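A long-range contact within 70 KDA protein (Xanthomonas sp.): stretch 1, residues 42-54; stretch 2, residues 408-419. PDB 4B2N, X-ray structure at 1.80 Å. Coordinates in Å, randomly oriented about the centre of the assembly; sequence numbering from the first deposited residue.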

# COMPACT_ATOMS: atom_id res chain seq x y z
N PRO A 42 -24.85 -1.08 8.86
CA PRO A 42 -24.36 -2.27 9.57
C PRO A 42 -23.13 -2.00 10.47
O PRO A 42 -22.31 -1.11 10.15
N VAL A 43 -22.95 -2.79 11.53
CA VAL A 43 -21.80 -2.70 12.42
C VAL A 43 -20.57 -2.98 11.53
O VAL A 43 -20.62 -3.82 10.63
N ASP A 44 -19.49 -2.25 11.76
CA ASP A 44 -18.23 -2.50 11.01
C ASP A 44 -17.52 -3.53 11.86
O ASP A 44 -17.12 -3.22 12.94
N PRO A 45 -17.40 -4.79 11.38
CA PRO A 45 -16.85 -5.77 12.29
C PRO A 45 -15.44 -5.53 12.83
O PRO A 45 -15.08 -6.07 13.92
N ARG A 46 -14.60 -4.81 12.06
CA ARG A 46 -13.30 -4.37 12.54
C ARG A 46 -13.42 -3.66 13.87
O ARG A 46 -12.51 -3.74 14.67
N SER A 47 -14.54 -2.98 14.13
CA SER A 47 -14.63 -2.12 15.29
C SER A 47 -14.97 -3.02 16.50
O SER A 47 -14.86 -2.57 17.64
N LEU A 48 -15.29 -4.29 16.24
CA LEU A 48 -15.57 -5.22 17.35
C LEU A 48 -14.29 -5.76 17.95
O LEU A 48 -14.30 -6.44 19.01
N VAL A 49 -13.16 -5.54 17.27
CA VAL A 49 -11.90 -6.19 17.69
C VAL A 49 -11.17 -5.31 18.71
O VAL A 49 -10.27 -4.54 18.39
N LYS A 50 -11.53 -5.52 19.97
CA LYS A 50 -11.13 -4.66 21.06
C LYS A 50 -10.75 -5.66 22.19
O LYS A 50 -11.24 -6.82 22.20
N GLN A 51 -9.99 -5.19 23.17
CA GLN A 51 -9.78 -5.98 24.40
C GLN A 51 -11.07 -6.69 24.88
O GLN A 51 -12.13 -6.11 24.96
N GLY A 52 -10.96 -7.98 25.14
CA GLY A 52 -12.13 -8.77 25.50
C GLY A 52 -12.65 -9.64 24.37
O GLY A 52 -13.39 -10.63 24.62
N VAL A 53 -12.26 -9.33 23.12
CA VAL A 53 -12.84 -10.04 21.96
C VAL A 53 -12.52 -11.52 22.07
O VAL A 53 -13.34 -12.37 21.68
N ASN A 54 -11.37 -11.86 22.64
CA ASN A 54 -10.95 -13.27 22.62
C ASN A 54 -11.55 -13.96 23.84
O ASN A 54 -10.79 -14.38 24.69
N LEU A 408 -13.89 -19.05 16.55
CA LEU A 408 -14.13 -17.59 16.42
C LEU A 408 -15.17 -17.27 17.45
O LEU A 408 -16.14 -18.00 17.52
N PRO A 409 -15.01 -16.15 18.20
CA PRO A 409 -15.89 -15.85 19.33
C PRO A 409 -17.13 -15.13 18.86
O PRO A 409 -18.03 -14.96 19.62
N ASP A 410 -17.20 -14.70 17.59
CA ASP A 410 -18.38 -13.96 17.15
C ASP A 410 -18.48 -14.13 15.64
O ASP A 410 -17.50 -13.82 14.95
N PRO A 411 -19.62 -14.62 15.11
CA PRO A 411 -19.74 -14.94 13.67
C PRO A 411 -19.56 -13.69 12.82
O PRO A 411 -19.16 -13.82 11.68
N ARG A 412 -19.79 -12.49 13.39
CA ARG A 412 -19.59 -11.22 12.65
C ARG A 412 -18.12 -10.92 12.32
O ARG A 412 -17.85 -10.03 11.49
N LEU A 413 -17.21 -11.69 12.89
CA LEU A 413 -15.77 -11.50 12.74
C LEU A 413 -15.19 -12.39 11.61
O LEU A 413 -13.96 -12.50 11.43
N LYS A 414 -16.08 -13.01 10.84
CA LYS A 414 -15.66 -13.84 9.74
C LYS A 414 -14.77 -13.00 8.84
O LYS A 414 -15.15 -11.87 8.46
N GLY A 415 -13.62 -13.54 8.47
CA GLY A 415 -12.72 -12.84 7.54
C GLY A 415 -11.89 -11.65 8.07
O GLY A 415 -11.01 -11.16 7.37
N VAL A 416 -12.12 -11.23 9.31
CA VAL A 416 -11.30 -10.13 9.91
C VAL A 416 -9.82 -10.55 10.03
O VAL A 416 -9.52 -11.65 10.50
N ALA A 417 -8.93 -9.68 9.53
CA ALA A 417 -7.50 -9.87 9.73
C ALA A 417 -7.07 -8.92 10.88
O ALA A 417 -6.97 -7.69 10.69
N ALA A 418 -6.84 -9.45 12.09
CA ALA A 418 -6.33 -8.64 13.18
C ALA A 418 -5.22 -9.33 13.95
O ALA A 418 -5.21 -9.28 15.20
N VAL A 419 -4.30 -9.97 13.24
CA VAL A 419 -3.16 -10.55 13.89
C VAL A 419 -1.90 -10.00 13.26
O VAL A 419 -1.72 -10.19 12.08

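The two stretches, at least 356 residues apart in sequence where they touch, bury 489 Å² between them without a single hydrogen bond across the contact. The packing rests mainly on apolar side chains, with the Arg-412 guanidinium lying against Leu-48, and the side-chain salt bridges, Arg-46 with Asp-44 and Arg-412 with Asp-410, each lie within one stretch.

Leu-408 opens stretch 2 with its CA-to-CB bond directed away from stretch 1, and it makes no contact. Pro-409 follows, pointing toward stretch 1, with its C-gamma endo ring against Val-53. Its CG lies 3.2 Å from the backbone O of Val-53 and 4.2 Å from CG2 of the same residue, whose chi1 is p.

Asp-410 (chi1 t) also points toward stretch 1, but its carboxylate is engaged locally. OD1 accepts a hydrogen bond from the backbone N of Arg-412 at 2.9 Å, and OD2 forms a salt bridge with Arg-412 NH2, also at 2.9 Å. Arg-412 NE adds a bond to Asp-410 OD1 at 3.2 Å. This pairing holds the arginine, with chi1 to chi3 in m, t and m, so that its guanidinium presents one face to Leu-48 (m, t): CD1 of Leu-48 sits 3.6 Å from CZ of Arg-412. Val-43 (t) approaches the same group obliquely, its CG2 4.1 Å from Arg-412 NH1. Arg-412 has the largest area covered by the opposing stretch, 82 Å², although it remains exposed. Its backbone contributes as well, with O of Arg-412 3.1 Å from CB of Pro-45.

Leu-413 is the hub of the apolar cluster. Its CA-to-CB bond runs sideways, but the m, t rotamer brings the end of the side chain nearer to stretch 1. CD2 of Leu-413 lies 3.4 Å from the backbone O of Pro-45, 4.0 Å from CB of Leu-48 and 3.7 Å from CG2 of Val-49, while its CD1 reaches CG2 of Val-53 at 3.5 Å. The two methyls thus meet different parts of stretch 1.

A type II turn from Leu-413 to Val-416 then carries the chain around. Lys-414 makes no contact, and Gly-415 adopts the positive phi that favours glycine. At the end of the turn, Val-416 (t) points toward stretch 1, its CG2 4.2 Å from CB of Pro-45 and its CG1 3.9 Å from CG2 of Val-49. Ala-417 is out of reach, but Ala-418 points inward and sets its CB 3.8 Å from CG1 of Val-49. Val-49 (t) consequently bridges Leu-413, Val-416 and Ala-418, and with Ala-418 the contact ends, Val-419 lying out of reach.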

# COMPACT_ATOMS: atom_id res chain seq x y z
CB PRO A 42 -23.96 -3.23 8.44
CG PRO A 42 -24.71 -2.75 7.28
CD PRO A 42 -24.91 -1.28 7.41
CB VAL A 43 -21.89 -3.75 13.58
CG1 VAL A 43 -20.54 -3.98 14.23
CG2 VAL A 43 -22.90 -3.31 14.67
CB ASP A 44 -17.42 -1.21 10.97
CG ASP A 44 -15.98 -1.39 10.50
OD1 ASP A 44 -15.64 -2.52 10.03
OD2 ASP A 44 -15.17 -0.44 10.73
CB PRO A 45 -16.92 -7.08 11.50
CG PRO A 45 -18.08 -6.83 10.54
CD PRO A 45 -17.83 -5.39 10.11
CB ARG A 46 -12.68 -3.40 11.51
CG ARG A 46 -12.54 -4.11 10.17
CD ARG A 46 -12.01 -3.18 9.10
NE ARG A 46 -12.81 -1.94 9.11
CZ ARG A 46 -12.41 -0.78 8.62
NH1 ARG A 46 -11.22 -0.71 8.03
NH2 ARG A 46 -13.16 0.28 8.84
CB SER A 47 -15.72 -1.05 15.11
OG SER A 47 -16.98 -1.72 15.04
CB LEU A 48 -16.48 -6.37 16.87
CG LEU A 48 -17.85 -5.91 16.35
CD1 LEU A 48 -18.50 -7.11 15.73
CD2 LEU A 48 -18.80 -5.30 17.38
CB VAL A 49 -11.02 -6.57 16.49
CG1 VAL A 49 -9.77 -7.30 16.93
CG2 VAL A 49 -11.85 -7.40 15.48
CB LYS A 50 -12.41 -3.97 21.49
CG LYS A 50 -12.37 -2.48 21.46
CD LYS A 50 -12.12 -1.98 20.06
CE LYS A 50 -11.87 -0.47 20.15
NZ LYS A 50 -12.91 0.16 21.01
CB GLN A 51 -9.15 -5.14 25.51
CG GLN A 51 -8.47 -5.96 26.63
CD GLN A 51 -7.08 -6.52 26.22
OE1 GLN A 51 -6.86 -7.74 26.19
NE2 GLN A 51 -6.15 -5.61 25.88
CB VAL A 53 -12.44 -9.39 20.57
CG1 VAL A 53 -10.93 -9.46 20.33
CG2 VAL A 53 -13.18 -10.03 19.39
CB ASN A 54 -9.44 -13.41 22.68
CG ASN A 54 -8.72 -12.72 21.45
OD1 ASN A 54 -7.72 -11.97 21.60
ND2 ASN A 54 -9.18 -13.04 20.27
CB LEU A 408 -14.79 -17.26 15.08
CG LEU A 408 -14.28 -16.22 14.07
CD1 LEU A 408 -15.43 -15.60 13.28
CD2 LEU A 408 -13.17 -15.25 14.49
CB PRO A 409 -15.05 -14.91 20.20
CG PRO A 409 -14.22 -14.14 19.18
CD PRO A 409 -13.92 -15.14 18.07
CB ASP A 410 -18.18 -12.51 17.57
CG ASP A 410 -19.34 -11.61 17.18
OD1 ASP A 410 -20.13 -11.88 16.25
OD2 ASP A 410 -19.43 -10.54 17.78
CB PRO A 411 -21.18 -15.53 13.53
CG PRO A 411 -21.61 -15.79 14.92
CD PRO A 411 -20.89 -14.88 15.85
CB ARG A 412 -20.15 -10.04 13.43
CG ARG A 412 -21.66 -10.12 13.55
CD ARG A 412 -22.20 -9.00 14.44
NE ARG A 412 -21.65 -9.06 15.80
CZ ARG A 412 -21.80 -8.11 16.70
NH1 ARG A 412 -22.53 -7.02 16.42
NH2 ARG A 412 -21.24 -8.24 17.90
CB LEU A 413 -15.07 -11.75 14.08
CG LEU A 413 -15.39 -10.79 15.22
CD1 LEU A 413 -14.61 -11.20 16.47
CD2 LEU A 413 -14.89 -9.40 14.79
CB LYS A 414 -16.88 -14.23 8.94
CG LYS A 414 -16.63 -15.14 7.75
CD LYS A 414 -17.96 -15.68 7.24
CE LYS A 414 -18.90 -14.52 6.97
NZ LYS A 414 -19.52 -14.84 5.67
CB VAL A 416 -11.83 -9.62 11.28
CG1 VAL A 416 -10.86 -8.64 11.94
CG2 VAL A 416 -13.18 -8.94 11.11
CB ALA A 417 -6.74 -9.58 8.43
CB ALA A 418 -7.47 -8.25 14.12
CB VAL A 419 -3.19 -12.10 13.71
CG1 VAL A 419 -1.91 -12.77 14.24
CG2 VAL A 419 -4.43 -12.71 14.38